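PDB 4HE5: peptidase family U32 from Geobacillus thermoleovorans, which is of unknown function on its own but forms the small all-beta C-terminal domain found in U32-family peptidases. Local coordinates for residues A[21-26]-A[70-75]; A[33-38]-A[47-52]. One frame throughout, in Å; residues are numbered along the deposited sequence. Where two conformers were deposited one is given.

Contact 1: residues A[21-26]-A[70-75]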
loop_
_atom_site.group_PDB
_atom_site.type_symbol
_atom_site.label_atom_id
_atom_site.label_comp_id
_atom_site.label_asym_id
_atom_site.label_seq_id
_atom_site.Cartn_x
_atom_site.Cartn_y
_atom_site.Cartn_z
ATOM N N ILE A 21 -1.697 -9.455 -1.747
ATOM C CA ILE A 21 -1.317 -8.228 -2.403
ATOM C C ILE A 21 -2.400 -7.150 -2.200
ATOM O O ILE A 21 -3.583 -7.370 -2.500
ATOM C CB ILE A 21 -1.052 -8.431 -3.906
ATOM C CG1 ILE A 21 0.204 -9.274 -4.140
ATOM C CG2 ILE A 21 -1.028 -7.105 -4.675
ATOM C CD1 ILE A 21 1.519 -8.549 -3.930
ATOM N N ALA A 22 -1.942 -6.008 -1.706
ATOM C CA ALA A 22 -2.762 -4.805 -1.637
ATOM C C ALA A 22 -2.542 -3.968 -2.883
ATOM O O ALA A 22 -1.419 -3.815 -3.326
ATOM C CB ALA A 22 -2.377 -3.981 -0.408
ATOM N N THR A 23 -3.634 -3.394 -3.380
ATOM C CA THR A 23 -3.614 -2.430 -4.487
ATOM C C THR A 23 -3.927 -1.080 -3.859
ATOM O O THR A 23 -5.018 -0.887 -3.287
ATOM C CB THR A 23 -4.656 -2.797 -5.522
ATOM O OG1 THR A 23 -4.299 -4.068 -6.105
ATOM C CG2 THR A 23 -4.671 -1.787 -6.658
ATOM N N VAL A 24 -2.967 -0.178 -3.967
ATOM C CA VAL A 24 -2.984 1.094 -3.303
ATOM C C VAL A 24 -2.816 2.202 -4.333
ATOM O O VAL A 24 -2.070 2.032 -5.299
ATOM C CB VAL A 24 -1.895 1.153 -2.237
ATOM C CG1 VAL A 24 -1.720 2.457 -1.494
ATOM C CG2 VAL A 24 -2.146 0.039 -1.222
ATOM N N GLN A 25 -3.450 3.316 -4.148
ATOM C CA GLN A 25 -3.203 4.478 -4.986
ATOM C C GLN A 25 -2.333 5.496 -4.242
ATOM O O GLN A 25 -2.687 5.874 -3.125
ATOM C CB GLN A 25 -4.517 5.154 -5.375
ATOM C CG GLN A 25 -4.254 6.293 -6.333
ATOM C CD GLN A 25 -5.534 6.820 -6.930
ATOM O OE1 GLN A 25 -6.360 7.265 -6.109
ATOM N NE2 GLN A 25 -5.641 6.816 -8.249
ATOM N N GLN A 26 -1.208 5.851 -4.815
ATOM C CA GLN A 26 -0.255 6.769 -4.225
ATOM C C GLN A 26 -0.926 8.093 -3.918
ATOM O O GLN A 26 -1.684 8.652 -4.696
ATOM C CB GLN A 26 0.936 6.946 -5.163
ATOM C CG GLN A 26 2.133 7.687 -4.631
ATOM C CD GLN A 26 2.116 9.183 -4.792
ATOM O OE1 GLN A 26 1.056 9.799 -4.928
ATOM N NE2 GLN A 26 3.311 9.754 -4.700
ATOM N N ILE A 70 -1.218 3.654 -9.378
ATOM C CA ILE A 70 -1.635 2.415 -8.772
ATOM C C ILE A 70 -0.425 1.543 -8.512
ATOM O O ILE A 70 0.325 1.245 -9.443
ATOM C CB ILE A 70 -2.640 1.677 -9.704
ATOM C CG1 ILE A 70 -3.796 2.559 -10.101
ATOM C CG2 ILE A 70 -3.102 0.388 -9.063
ATOM C CD1 ILE A 70 -4.545 3.153 -8.929
ATOM N N VAL A 71 -0.264 1.154 -7.265
ATOM C CA VAL A 71 0.872 0.324 -6.910
ATOM C C VAL A 71 0.406 -0.831 -6.057
ATOM O O VAL A 71 -0.628 -0.790 -5.402
ATOM C CB VAL A 71 2.078 1.056 -6.326
ATOM C CG1 VAL A 71 2.549 2.226 -7.164
ATOM C CG2 VAL A 71 1.529 1.437 -4.984
ATOM N N LYS A 72 1.149 -1.908 -6.135
ATOM C CA LYS A 72 0.793 -3.177 -5.530
ATOM C C LYS A 72 1.960 -3.675 -4.704
ATOM O O LYS A 72 3.122 -3.576 -5.121
ATOM C CB LYS A 72 0.430 -4.155 -6.636
ATOM C CG LYS A 72 -0.856 -3.833 -7.362
ATOM C CD LYS A 72 -1.112 -4.688 -8.576
ATOM C CE LYS A 72 -2.267 -4.170 -9.406
ATOM N NZ LYS A 72 -3.496 -4.698 -8.818
ATOM N N PHE A 73 1.674 -4.243 -3.523
ATOM C CA PHE A 73 2.717 -4.835 -2.711
ATOM C C PHE A 73 2.061 -5.767 -1.670
ATOM O O PHE A 73 0.862 -5.697 -1.407
ATOM C CB PHE A 73 3.590 -3.759 -2.038
ATOM C CG PHE A 73 2.832 -2.721 -1.336
ATOM C CD1 PHE A 73 2.495 -1.511 -1.970
ATOM C CD2 PHE A 73 2.391 -2.901 -0.018
ATOM C CE1 PHE A 73 1.763 -0.561 -1.292
ATOM C CE2 PHE A 73 1.678 -1.911 0.629
ATOM C CZ PHE A 73 1.344 -0.740 -0.014
ATOM N N LYS A 74 2.896 -6.682 -1.127
ATOM C CA LYS A 74 2.425 -7.646 -0.138
ATOM C C LYS A 74 2.139 -6.939 1.169
ATOM O O LYS A 74 2.905 -6.064 1.610
ATOM C CB LYS A 74 3.492 -8.748 0.058
ATOM C CG LYS A 74 3.037 -9.888 0.930
ATOM C CD LYS A 74 2.086 -10.832 0.255
ATOM C CE LYS A 74 1.731 -12.097 1.007
ATOM N NZ LYS A 74 2.863 -12.923 1.396
ATOM N N VAL A 75 1.057 -7.337 1.851
ATOM C CA VAL A 75 0.777 -6.856 3.207
ATOM C C VAL A 75 0.603 -8.069 4.120
ATOM O O VAL A 75 0.248 -9.162 3.716
ATOM C CB VAL A 75 -0.404 -5.909 3.243
ATOM C CG1 VAL A 75 -0.028 -4.648 2.479
ATOM C CG2 VAL A 75 -1.658 -6.547 2.683
#

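Contact 2: residues A[33-38]-A[47-52]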
loop_
_atom_site.group_PDB
_atom_site.type_symbol
_atom_site.label_atom_id
_atom_site.label_comp_id
_atom_site.label_asym_id
_atom_site.label_seq_id
_atom_site.Cartn_x
_atom_site.Cartn_y
_atom_site.Cartn_z
ATOM N N GLY A 33 11.338 -0.191 1.839
ATOM C CA GLY A 33 12.050 0.070 3.071
ATOM C C GLY A 33 11.374 1.104 3.954
ATOM O O GLY A 33 11.676 1.239 5.129
ATOM N N ASP A 34 10.419 1.836 3.410
ATOM C CA ASP A 34 9.664 2.761 4.221
ATOM C C ASP A 34 8.740 2.002 5.179
ATOM O O ASP A 34 8.191 0.967 4.832
ATOM C CB ASP A 34 8.847 3.705 3.375
ATOM C CG ASP A 34 9.581 4.838 2.740
ATOM O OD1 ASP A 34 10.736 5.120 3.148
ATOM O OD2 ASP A 34 8.986 5.472 1.838
ATOM N N GLU A 35 8.541 2.532 6.386
ATOM C CA GLU A 35 7.642 1.957 7.363
ATOM C C GLU A 35 6.327 2.714 7.308
ATOM O O GLU A 35 6.279 3.952 7.376
ATOM C CB GLU A 35 8.259 1.985 8.749
ATOM C CG GLU A 35 7.408 1.204 9.743
ATOM C CD GLU A 35 7.973 1.518 11.127
ATOM O OE1 GLU A 35 9.199 1.365 11.214
ATOM O OE2 GLU A 35 7.152 1.914 11.949
ATOM N N VAL A 36 5.231 1.994 7.204
ATOM C CA VAL A 36 3.894 2.568 7.100
ATOM C C VAL A 36 2.964 1.947 8.135
ATOM O O VAL A 36 3.312 0.918 8.734
ATOM C CB VAL A 36 3.272 2.424 5.711
ATOM C CG1 VAL A 36 4.183 3.011 4.643
ATOM C CG2 VAL A 36 2.959 0.985 5.341
ATOM N N GLU A 37 1.831 2.572 8.338
ATOM C CA GLU A 37 0.781 2.052 9.211
ATOM C C GLU A 37 -0.540 2.097 8.444
ATOM O O GLU A 37 -0.848 3.126 7.844
ATOM C CB GLU A 37 0.702 2.829 10.537
ATOM C CG GLU A 37 -0.145 2.168 11.578
ATOM C CD GLU A 37 -0.216 2.890 12.894
ATOM O OE1 GLU A 37 -0.634 2.269 13.888
ATOM O OE2 GLU A 37 0.099 4.090 12.993
ATOM N N PHE A 38 -1.287 1.015 8.478
ATOM C CA PHE A 38 -2.592 0.914 7.907
ATOM C C PHE A 38 -3.675 1.045 8.989
ATOM O O PHE A 38 -3.511 0.501 10.086
ATOM C CB PHE A 38 -2.819 -0.445 7.214
ATOM C CG PHE A 38 -1.965 -0.618 6.013
ATOM C CD1 PHE A 38 -0.801 -1.361 6.036
ATOM C CD2 PHE A 38 -2.349 0.004 4.818
ATOM C CE1 PHE A 38 -0.029 -1.494 4.896
ATOM C CE2 PHE A 38 -1.574 -0.168 3.687
ATOM C CZ PHE A 38 -0.430 -0.915 3.723
ATOM N N THR A 47 1.476 -1.996 11.489
ATOM C CA THR A 47 2.623 -1.426 10.813
ATOM C C THR A 47 3.222 -2.433 9.851
ATOM O O THR A 47 3.156 -3.665 10.060
ATOM C CB THR A 47 3.733 -0.939 11.779
ATOM O OG1 THR A 47 4.090 -1.988 12.625
ATOM C CG2 THR A 47 3.117 0.132 12.650
ATOM N N GLN A 48 3.823 -1.923 8.813
ATOM C CA GLN A 48 4.286 -2.674 7.639
ATOM C C GLN A 48 5.565 -2.000 7.159
ATOM O O GLN A 48 5.522 -0.779 6.975
ATOM C CB GLN A 48 3.239 -2.713 6.514
ATOM C CG GLN A 48 3.591 -3.360 5.219
ATOM C CD GLN A 48 3.499 -4.837 5.245
ATOM O OE1 GLN A 48 2.458 -5.392 5.623
ATOM N NE2 GLN A 48 4.617 -5.478 4.838
ATOM N N VAL A 49 6.632 -2.707 6.890
ATOM C CA VAL A 49 7.705 -2.170 6.037
ATOM C C VAL A 49 7.372 -2.576 4.596
ATOM O O VAL A 49 7.080 -3.734 4.302
ATOM C CB VAL A 49 9.105 -2.666 6.463
ATOM C CG1 VAL A 49 10.171 -2.228 5.471
ATOM C CG2 VAL A 49 9.433 -2.176 7.881
ATOM N N ILE A 50 7.401 -1.614 3.685
ATOM C CA ILE A 50 7.174 -1.829 2.280
ATOM C C ILE A 50 8.323 -2.644 1.680
ATOM O O ILE A 50 9.467 -2.250 1.862
ATOM C CB ILE A 50 6.981 -0.497 1.520
ATOM C CG1 ILE A 50 5.878 0.355 2.088
ATOM C CG2 ILE A 50 6.803 -0.733 0.027
ATOM C CD1 ILE A 50 4.497 -0.260 2.084
ATOM N N GLU A 51 8.030 -3.734 1.032
ATOM C CA GLU A 51 9.060 -4.580 0.413
ATOM C C GLU A 51 9.042 -4.231 -1.064
ATOM O O GLU A 51 9.026 -3.038 -1.429
ATOM C CB GLU A 51 8.801 -6.037 0.787
ATOM C CG GLU A 51 8.773 -6.313 2.289
ATOM C CD GLU A 51 7.871 -7.488 2.616
ATOM O OE1 GLU A 51 8.348 -8.490 3.123
ATOM O OE2 GLU A 51 6.657 -7.384 2.391
ATOM N N LYS A 52 9.037 -5.219 -1.961
ATOM C CA LYS A 52 8.939 -4.943 -3.366
ATOM C C LYS A 52 7.606 -4.304 -3.669
ATOM O O LYS A 52 6.575 -4.673 -3.152
ATOM C CB LYS A 52 9.175 -6.248 -4.117
ATOM C CG LYS A 52 9.217 -6.066 -5.636
ATOM C CD LYS A 52 9.749 -7.312 -6.348
ATOM C CE LYS A 52 11.256 -7.279 -6.498
ATOM N NZ LYS A 52 11.762 -8.601 -7.011
#

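Contact 1: residues A[21-26]-A[70-75]
Ala22 and Val24 pair with Phe73 and Val71 as antiparallel hydrogen-bonded pairs, joining strand 21-26 to strand 70-74, the outermost of the strongly curved six-stranded antiparallel sheet of this small beta domain. The bonds between Val24 and Val71 are the straighter set: Val24 N reaches Val71 O at 2.8 Å with 173° at the hydrogen, whereas the bonds between Ala22 and Phe73 are more bent. The face carrying Ala22, Val24, Val71 and Phe73 is the buried, close-packed one. Here the Phe73 ring leans back over strand 21-26, because chi1 of 50° sets CG between the backbone N and the carbonyl carbon; its CZ meets Val24 CG2 obliquely at 3.8 Å. Beyond the strand end, Val75 CG1 closes on the methyl of Ala22, and Phe38 lies against both Phe73 and Val75. The other face, with Ile21, Thr23, Gln25, Ile70 and Lys72, is partly open to solvent, and Lys74, paired with Ile21, is its exposed member. Ile70 CG2 touches Thr23 CG2 at 3.6 Å, while its CD1 rests against the extended chain of Gln25, whose amide is held by Arg27 and the carbonyl of Leu68. Lys72 runs alongside Thr23, pointing the same way, and then bends at its last torsion (chi4 -84°), which turns the ammonium back so that NZ donates to Thr23 OG1 at 2.9 Å.

Contact 2: residues A[33-38]-A[47-52]
Val36 and Gln48 exchange two backbone hydrogen bonds, the straighter running from Val36 N to Gln48 O at 2.8 Å with 173° at the hydrogen. Past the strand ends the pairing continues: Ile50 N donates to Asp34 O at 2.9 Å, and Gly33 N to Ile50 O at 2.8 Å. The Gln48 chain bends at chi2 (80°), turning its amide forward along its own strand; NE2 donates to Val49 O at 3.1 Å from above the carbonyl plane, while OE1 accepts from the backbone N of Lys76. Both ends of this buried amide are thus engaged and its rotation is fixed. On the same face Gln48 CB sits at the edge of the Phe38 ring, 3.8 Å from CE1, and the ring and amide planes are 66° apart. Val36 CG2 meets Ile50 CD1 at 3.8 Å, the two side chains crossing at about a right angle beside Met85 and Phe73. The opposite face is more exposed: Glu37 CG brushes Thr47 CG2 at 4.0 Å, its carboxylate reaching on to Asn45 ND2. Together the segments form an antiparallel beta hairpin, strands 35-39 and 46-49, at one margin of the domain's sheet, with Val36, Phe38, Gln48 and Ile50 turned to the core.

Overall arrangement
Contacts 1 and 2 lie at the two ends of one curved antiparallel sheet, whose order runs 46-49, 35-39, 84-86, 8-16, 21-26, 70-74. Along the chain, the hairpin of contact 2 is nested inside the loop closed by contact 1. Curvature brings the outer strands together, so the centres of the contacts are about 11 Å apart and their inner faces share one core. Phe73 CE2 packs on Ile50 CD1 at 3.6 Å, and Val75 CA approaches Gln48 OE1 at 3.3 Å. Phe73 CB also lies 3.3 Å from Lys52 O, where the chain leaves the hairpin toward strand 53-54.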